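Local atomic coordinates of cobalt-precorrin-5B C(1)-methyltransferase (Archaeoglobus fulgidus, PDB entry 1SR8), a protein that probably catalyses the S-adenosylmethionine-dependent methylation of C-1 of cobalt-precorrin-5B to give cobalt-precorrin-6A in the anaerobic route to adenosylcobalamin. Residues Asn102-Glu107 with Gly179-Leu184; Ala48-Val53 with Val76-Glu81. All coordinates share one frame; numbering follows the deposited sequence.

Interaction 1 (Asn102-Glu107 with Gly179-Leu184); sequences NGIIFE and GGISIL
Phe106 reaches across from the start of strand 105-111 to touch two isoleucines of 179-184. At CB the bond leaves the backbone without aiming at the partner; with CG roughly anti to the carbonyl carbon (chi1 -90°), the ring then swings across to 179-184. CD1 lies against Ala48 of helix 44-57; the side chain also touches Thr44 and Thr47. Further out, Phe106 CE1 meets Ile183, lying 4.0 Å from Ile183 CD1 and 4.1 Å from Ile183 CG1. Ile183 CD1 approaches the ring at its edge, near the ring plane, and the two side chains run past one another in opposite directions. At the far end, Phe106 CZ comes within 4.1 Å of Ile181 CD1, an oblique approach. The other flank is covered from within its own segment, Phe106 CE2 standing 3.7 Å from Ile104 CG2.

In Ile104, CG1 lies anti to the backbone N (chi1 -151°), which sends CD1 out to meet Ile181 CD1 tip to tip at 4.1 Å. Ile181 CD1 therefore serves both Ile104 CD1 and Phe106 CZ. Behind Ile183 lie Ala135 and Ile139 of helix 133-149. The contact joins strand 105-111 of the six-stranded sheet to a segment that includes the short, weakly bonded strand about 180-181, where Ile181 bonds to Gly121 of strand 121-125.

No hydrogen bond or charge pair joins the two segments, and the closest CA atoms, those of Ile104 and Ile181, remain 10.2 Å apart. The contact is thus wholly apolar: buried methyls and one phenyl ring bridge the separated backbones by dispersion and exclusion of water.

Interaction 2 (Ala48-Val53 with Val76-Glu81); sequences ASAAAV and VEVEVE
The methyl group of Ala50, on the side of helix 44-57 that faces strand 76-83, settles on the isopropyl group of Val78. Both CB atoms point across the interface, and the methyl meets the branch point itself as well as its two arms: Ala50 CB is 3.7 Å from Val78 CB, 3.7 Å from Val78 CG1 and 4.0 Å from Val78 CG2. This follows from the valine torsion, with CG1 anti to the backbone N (chi1 -179°) and CG2 anti to the carbonyl carbon, so the arms spread around the incoming methyl. Val80, two residues on and directed to the same side of the strand, adds a looser touch, its CG1 lying 4.4 Å from Ala50 CB. With so small a residue at the centre, helix and strand come close, the CA atoms of Ala50 and Val78 being 6.4 Å apart.

The strand alternates: Val78 and Val80 face the helix, whereas Glu77, Glu79 and Glu81 are exposed. Strand 76-83 runs between 63-68 and 86-90, and Val89 of the latter touches Ala51, Val78 and Val80. Ser49 and Val53 meet helix 133-149, leaving helix 44-57 packed between that helix and the sheet.

How the interactions relate
From the N terminus, helix 44-57 comes first, and interaction 2 closes a short excursion of 22 residues, through strand 63-68, by bringing strand 76-83 back beneath it. Only afterwards does interaction 1 open, with 71 residues, including helix 133-149, between 102-107 and 179-184. The two closures therefore stand in series, neither nested nor crossed. In space they meet: Phe106 CD1 lies 3.8 Å from Ala48 CA, and Ile183 also packs on Ala48. Both contacts reach the six-stranded mixed sheet. Interaction 2 lays helix 44-57 on it, while interaction 1 joins its strand 105-111 to the segment carrying the short, weakly bonded strand about 180-181 at the edge of a small mixed sheet.

Interaction 1 (Asn102-Glu107 with Gly179-Leu184)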
ATOM      1  N   ASN A 102       7.559   8.980   3.229  1.00 25.47           N
ATOM      2  CA  ASN A 102       8.685   8.135   2.844  1.00 25.20           C
ATOM      3  C   ASN A 102       9.802   8.466   3.840  1.00 23.95           C
ATOM      4  O   ASN A 102       9.946   9.613   4.252  1.00 22.05           O
ATOM      5  CB  ASN A 102       9.121   8.457   1.407  1.00 25.55           C
ATOM      6  CG  ASN A 102      10.443   7.806   1.027  1.00 27.30           C
ATOM      7  OD1 ASN A 102      10.642   6.606   1.198  1.00 27.97           O
ATOM      8  ND2 ASN A 102      11.353   8.605   0.494  1.00 29.79           N
ATOM      9  N   GLY A 103      10.561   7.460   4.259  1.00 24.48           N
ATOM     10  CA  GLY A 103      11.640   7.705   5.204  1.00 25.85           C
ATOM     11  C   GLY A 103      11.239   7.969   6.652  1.00 27.14           C
ATOM     12  O   GLY A 103      12.104   8.157   7.506  1.00 27.85           O
ATOM     13  N   ILE A 104       9.940   7.976   6.950  1.00 27.36           N
ATOM     14  CA  ILE A 104       9.491   8.224   8.317  1.00 25.50           C
ATOM     15  C   ILE A 104       9.811   7.035   9.239  1.00 26.00           C
ATOM     16  O   ILE A 104       9.635   5.876   8.865  1.00 24.45           O
ATOM     17  CB  ILE A 104       7.978   8.537   8.348  1.00 24.77           C
ATOM     18  CG1 ILE A 104       7.673   9.452   9.532  1.00 24.13           C
ATOM     19  CG2 ILE A 104       7.166   7.252   8.448  1.00 23.74           C
ATOM     20  CD1 ILE A 104       6.371  10.185   9.408  1.00 24.30           C
ATOM     21  N   ILE A 105      10.292   7.328  10.443  1.00 25.37           N
ATOM     22  CA  ILE A 105      10.645   6.278  11.388  1.00 25.01           C
ATOM     23  C   ILE A 105       9.501   5.772  12.259  1.00 24.93           C
ATOM     24  O   ILE A 105       8.693   6.545  12.775  1.00 23.65           O
ATOM     25  CB  ILE A 105      11.769   6.736  12.339  1.00 25.41           C
ATOM     26  CG1 ILE A 105      13.088   6.874  11.576  1.00 26.00           C
ATOM     27  CG2 ILE A 105      11.925   5.742  13.476  1.00 24.84           C
ATOM     28  CD1 ILE A 105      13.663   5.560  11.119  1.00 26.57           C
ATOM     29  N   PHE A 106       9.463   4.454  12.421  1.00 24.83           N
ATOM     30  CA  PHE A 106       8.479   3.784  13.267  1.00 25.09           C
ATOM     31  C   PHE A 106       9.241   3.110  14.396  1.00 24.71           C
ATOM     32  O   PHE A 106      10.222   2.408  14.156  1.00 25.05           O
ATOM     33  CB  PHE A 106       7.707   2.715  12.482  1.00 22.92           C
ATOM     34  CG  PHE A 106       6.463   3.232  11.822  1.00 22.16           C
ATOM     35  CD1 PHE A 106       5.217   2.996  12.384  1.00 19.71           C
ATOM     36  CD2 PHE A 106       6.540   3.978  10.655  1.00 20.89           C
ATOM     37  CE1 PHE A 106       4.062   3.500  11.791  1.00 20.23           C
ATOM     38  CE2 PHE A 106       5.396   4.483  10.058  1.00 20.06           C
ATOM     39  CZ  PHE A 106       4.157   4.245  10.625  1.00 20.52           C
ATOM     40  N   GLU A 107       8.803   3.334  15.629  1.00 26.26           N
ATOM     41  CA  GLU A 107       9.452   2.708  16.771  1.00 27.32           C
ATOM     42  C   GLU A 107       8.463   1.785  17.463  1.00 26.76           C
ATOM     43  O   GLU A 107       7.274   2.101  17.583  1.00 24.33           O
ATOM     44  CB  GLU A 107       9.944   3.752  17.776  1.00 28.33           C
ATOM     45  CG  GLU A 107      10.880   4.795  17.218  1.00 32.11           C
ATOM     46  CD  GLU A 107      11.554   5.592  18.320  1.00 36.00           C
ATOM     47  OE1 GLU A 107      10.878   5.908  19.326  1.00 36.87           O
ATOM     48  OE2 GLU A 107      12.754   5.909  18.179  1.00 37.44           O
ATOM     49  N   GLY A 179      -2.740  15.204  15.924  1.00 37.17           N
ATOM     50  CA  GLY A 179      -1.665  14.756  16.786  1.00 34.33           C
ATOM     51  C   GLY A 179      -0.725  13.723  16.187  1.00 32.64           C
ATOM     52  O   GLY A 179       0.142  13.204  16.890  1.00 34.55           O
ATOM     53  N   GLY A 180      -0.883  13.413  14.904  1.00 29.29           N
ATOM     54  CA  GLY A 180      -0.007  12.433  14.291  1.00 26.82           C
ATOM     55  C   GLY A 180      -0.511  11.892  12.965  1.00 25.94           C
ATOM     56  O   GLY A 180      -1.578  12.276  12.490  1.00 24.60           O
ATOM     57  N   ILE A 181       0.264  10.995  12.367  1.00 23.08           N
ATOM     58  CA  ILE A 181      -0.107  10.406  11.086  1.00 22.05           C
ATOM     59  C   ILE A 181      -1.033   9.205  11.248  1.00 22.22           C
ATOM     60  O   ILE A 181      -1.277   8.726  12.359  1.00 20.26           O
ATOM     61  CB  ILE A 181       1.137   9.926  10.312  1.00 21.05           C
ATOM     62  CG1 ILE A 181       1.876   8.856  11.123  1.00 20.47           C
ATOM     63  CG2 ILE A 181       2.067  11.088  10.058  1.00 21.05           C
ATOM     64  CD1 ILE A 181       2.960   8.135  10.345  1.00 18.69           C
ATOM     65  N   SER A 182      -1.541   8.726  10.116  1.00 21.78           N
ATOM     66  CA  SER A 182      -2.407   7.553  10.079  1.00 20.33           C
ATOM     67  C   SER A 182      -1.534   6.334   9.755  1.00 18.89           C
ATOM     68  O   SER A 182      -0.470   6.453   9.153  1.00 18.56           O
ATOM     69  CB  SER A 182      -3.460   7.700   8.978  1.00 18.70           C
ATOM     70  OG  SER A 182      -4.158   8.929   9.066  1.00 22.83           O
ATOM     71  N   ILE A 183      -1.975   5.163  10.182  1.00 18.53           N
ATOM     72  CA  ILE A 183      -1.267   3.935   9.880  1.00 18.35           C
ATOM     73  C   ILE A 183      -2.255   3.196   8.989  1.00 19.04           C
ATOM     74  O   ILE A 183      -3.351   2.839   9.418  1.00 20.00           O
ATOM     75  CB  ILE A 183      -0.961   3.137  11.150  1.00 16.99           C
ATOM     76  CG1 ILE A 183      -0.006   3.949  12.028  1.00 17.48           C
ATOM     77  CG2 ILE A 183      -0.359   1.790  10.791  1.00 16.57           C
ATOM     78  CD1 ILE A 183       0.414   3.258  13.297  1.00 19.51           C
ATOM     79  N   LEU A 184      -1.874   2.985   7.736  1.00 19.40           N
ATOM     80  CA  LEU A 184      -2.762   2.344   6.787  1.00 19.50           C
ATOM     81  C   LEU A 184      -2.055   1.503   5.733  1.00 18.48           C
ATOM     82  O   LEU A 184      -0.838   1.334   5.763  1.00 16.71           O
ATOM     83  CB  LEU A 184      -3.604   3.429   6.118  1.00 21.43           C
ATOM     84  CG  LEU A 184      -2.811   4.605   5.554  1.00 22.89           C
ATOM     85  CD1 LEU A 184      -2.294   4.243   4.166  1.00 24.28           C
ATOM     86  CD2 LEU A 184      -3.692   5.843   5.477  1.00 21.62           C
TER

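Interaction 2 (Ala48-Val53 with Val76-Glu81)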
ATOM      1  N   ALA A  48       4.915  -0.571  10.482  1.00 19.40           N
ATOM      2  CA  ALA A  48       4.530  -0.725  11.879  1.00 18.94           C
ATOM      3  C   ALA A  48       4.628  -2.204  12.271  1.00 19.81           C
ATOM      4  O   ALA A  48       5.108  -2.547  13.362  1.00 19.08           O
ATOM      5  CB  ALA A  48       3.107  -0.210  12.088  1.00 17.41           C
ATOM      6  N   SER A  49       4.177  -3.082  11.374  1.00 19.64           N
ATOM      7  CA  SER A  49       4.219  -4.515  11.629  1.00 18.87           C
ATOM      8  C   SER A  49       5.653  -4.977  11.813  1.00 18.85           C
ATOM      9  O   SER A  49       5.952  -5.756  12.724  1.00 19.20           O
ATOM     10  CB  SER A  49       3.585  -5.286  10.469  1.00 19.22           C
ATOM     11  OG  SER A  49       2.194  -5.048  10.408  1.00 18.97           O
ATOM     12  N   ALA A  50       6.535  -4.496  10.944  1.00 16.92           N
ATOM     13  CA  ALA A  50       7.941  -4.870  11.013  1.00 16.78           C
ATOM     14  C   ALA A  50       8.535  -4.447  12.350  1.00 16.78           C
ATOM     15  O   ALA A  50       9.255  -5.224  12.982  1.00 18.71           O
ATOM     16  CB  ALA A  50       8.717  -4.238   9.861  1.00 15.57           C
ATOM     17  N   ALA A  51       8.227  -3.227  12.785  1.00 16.84           N
ATOM     18  CA  ALA A  51       8.739  -2.720  14.062  1.00 17.07           C
ATOM     19  C   ALA A  51       8.289  -3.612  15.211  1.00 17.58           C
ATOM     20  O   ALA A  51       9.090  -4.006  16.054  1.00 18.85           O
ATOM     21  CB  ALA A  51       8.267  -1.285  14.297  1.00 14.22           C
ATOM     22  N   ALA A  52       7.002  -3.940  15.235  1.00 17.90           N
ATOM     23  CA  ALA A  52       6.453  -4.790  16.289  1.00 16.87           C
ATOM     24  C   ALA A  52       7.106  -6.165  16.305  1.00 17.74           C
ATOM     25  O   ALA A  52       7.525  -6.649  17.356  1.00 18.06           O
ATOM     26  CB  ALA A  52       4.954  -4.936  16.107  1.00 17.48           C
ATOM     27  N   VAL A  53       7.181  -6.798  15.140  1.00 18.34           N
ATOM     28  CA  VAL A  53       7.790  -8.117  15.041  1.00 19.83           C
ATOM     29  C   VAL A  53       9.264  -8.097  15.452  1.00 22.39           C
ATOM     30  O   VAL A  53       9.729  -9.001  16.147  1.00 24.02           O
ATOM     31  CB  VAL A  53       7.664  -8.667  13.611  1.00 19.74           C
ATOM     32  CG1 VAL A  53       8.437  -9.953  13.478  1.00 19.31           C
ATOM     33  CG2 VAL A  53       6.198  -8.899  13.279  1.00 18.22           C
ATOM     34  N   VAL A  76       6.821  -9.992   3.310  1.00 27.31           N
ATOM     35  CA  VAL A  76       7.916  -9.118   2.907  1.00 29.45           C
ATOM     36  C   VAL A  76       8.992  -9.040   3.967  1.00 30.54           C
ATOM     37  O   VAL A  76       8.702  -8.977   5.156  1.00 31.56           O
ATOM     38  CB  VAL A  76       7.434  -7.679   2.641  1.00 30.79           C
ATOM     39  CG1 VAL A  76       8.612  -6.811   2.201  1.00 31.18           C
ATOM     40  CG2 VAL A  76       6.368  -7.682   1.576  1.00 32.64           C
ATOM     41  N   GLU A  77      10.242  -9.036   3.531  1.00 30.38           N
ATOM     42  CA  GLU A  77      11.346  -8.946   4.462  1.00 30.40           C
ATOM     43  C   GLU A  77      11.703  -7.464   4.597  1.00 30.14           C
ATOM     44  O   GLU A  77      11.890  -6.755   3.604  1.00 29.41           O
ATOM     45  CB  GLU A  77      12.512  -9.757   3.925  1.00 33.30           C
ATOM     46  CG  GLU A  77      13.694  -9.857   4.842  1.00 39.16           C
ATOM     47  CD  GLU A  77      14.766 -10.752   4.256  1.00 41.92           C
ATOM     48  OE1 GLU A  77      14.567 -11.990   4.235  1.00 43.11           O
ATOM     49  OE2 GLU A  77      15.797 -10.210   3.798  1.00 44.16           O
ATOM     50  N   VAL A  78      11.770  -6.997   5.840  1.00 29.67           N
ATOM     51  CA  VAL A  78      12.067  -5.599   6.138  1.00 28.05           C
ATOM     52  C   VAL A  78      13.321  -5.475   7.005  1.00 30.06           C
ATOM     53  O   VAL A  78      13.498  -6.214   7.982  1.00 28.43           O
ATOM     54  CB  VAL A  78      10.876  -4.931   6.899  1.00 27.68           C
ATOM     55  CG1 VAL A  78      11.173  -3.470   7.200  1.00 24.44           C
ATOM     56  CG2 VAL A  78       9.605  -5.047   6.074  1.00 25.72           C
ATOM     57  N   GLU A  79      14.190  -4.539   6.635  1.00 30.63           N
ATOM     58  CA  GLU A  79      15.405  -4.298   7.395  1.00 32.17           C
ATOM     59  C   GLU A  79      15.045  -3.432   8.592  1.00 30.44           C
ATOM     60  O   GLU A  79      14.330  -2.442   8.463  1.00 28.85           O
ATOM     61  CB  GLU A  79      16.460  -3.611   6.525  1.00 34.64           C
ATOM     62  CG  GLU A  79      17.081  -4.551   5.504  1.00 41.41           C
ATOM     63  CD  GLU A  79      18.572  -4.317   5.327  1.00 46.38           C
ATOM     64  OE1 GLU A  79      18.952  -3.320   4.670  1.00 48.57           O
ATOM     65  OE2 GLU A  79      19.366  -5.131   5.860  1.00 49.42           O
ATOM     66  N   VAL A  80      15.534  -3.819   9.761  1.00 29.74           N
ATOM     67  CA  VAL A  80      15.232  -3.090  10.978  1.00 29.42           C
ATOM     68  C   VAL A  80      16.480  -2.927  11.839  1.00 32.22           C
ATOM     69  O   VAL A  80      17.529  -3.516  11.560  1.00 32.31           O
ATOM     70  CB  VAL A  80      14.172  -3.844  11.821  1.00 28.16           C
ATOM     71  CG1 VAL A  80      12.933  -4.118  10.999  1.00 26.73           C
ATOM     72  CG2 VAL A  80      14.754  -5.153  12.331  1.00 28.24           C
ATOM     73  N   GLU A  81      16.350  -2.114  12.880  1.00 33.74           N
ATOM     74  CA  GLU A  81      17.416  -1.880  13.844  1.00 35.57           C
ATOM     75  C   GLU A  81      16.755  -2.197  15.181  1.00 34.71           C
ATOM     76  O   GLU A  81      16.140  -1.334  15.801  1.00 34.99           O
ATOM     77  CB  GLU A  81      17.863  -0.419  13.808  1.00 38.98           C
ATOM     78  CG  GLU A  81      19.005  -0.102  14.762  1.00 45.63           C
ATOM     79  CD  GLU A  81      19.282   1.389  14.864  1.00 49.07           C
ATOM     80  OE1 GLU A  81      18.387   2.127  15.339  1.00 51.80           O
ATOM     81  OE2 GLU A  81      20.390   1.825  14.470  1.00 50.72           O
TER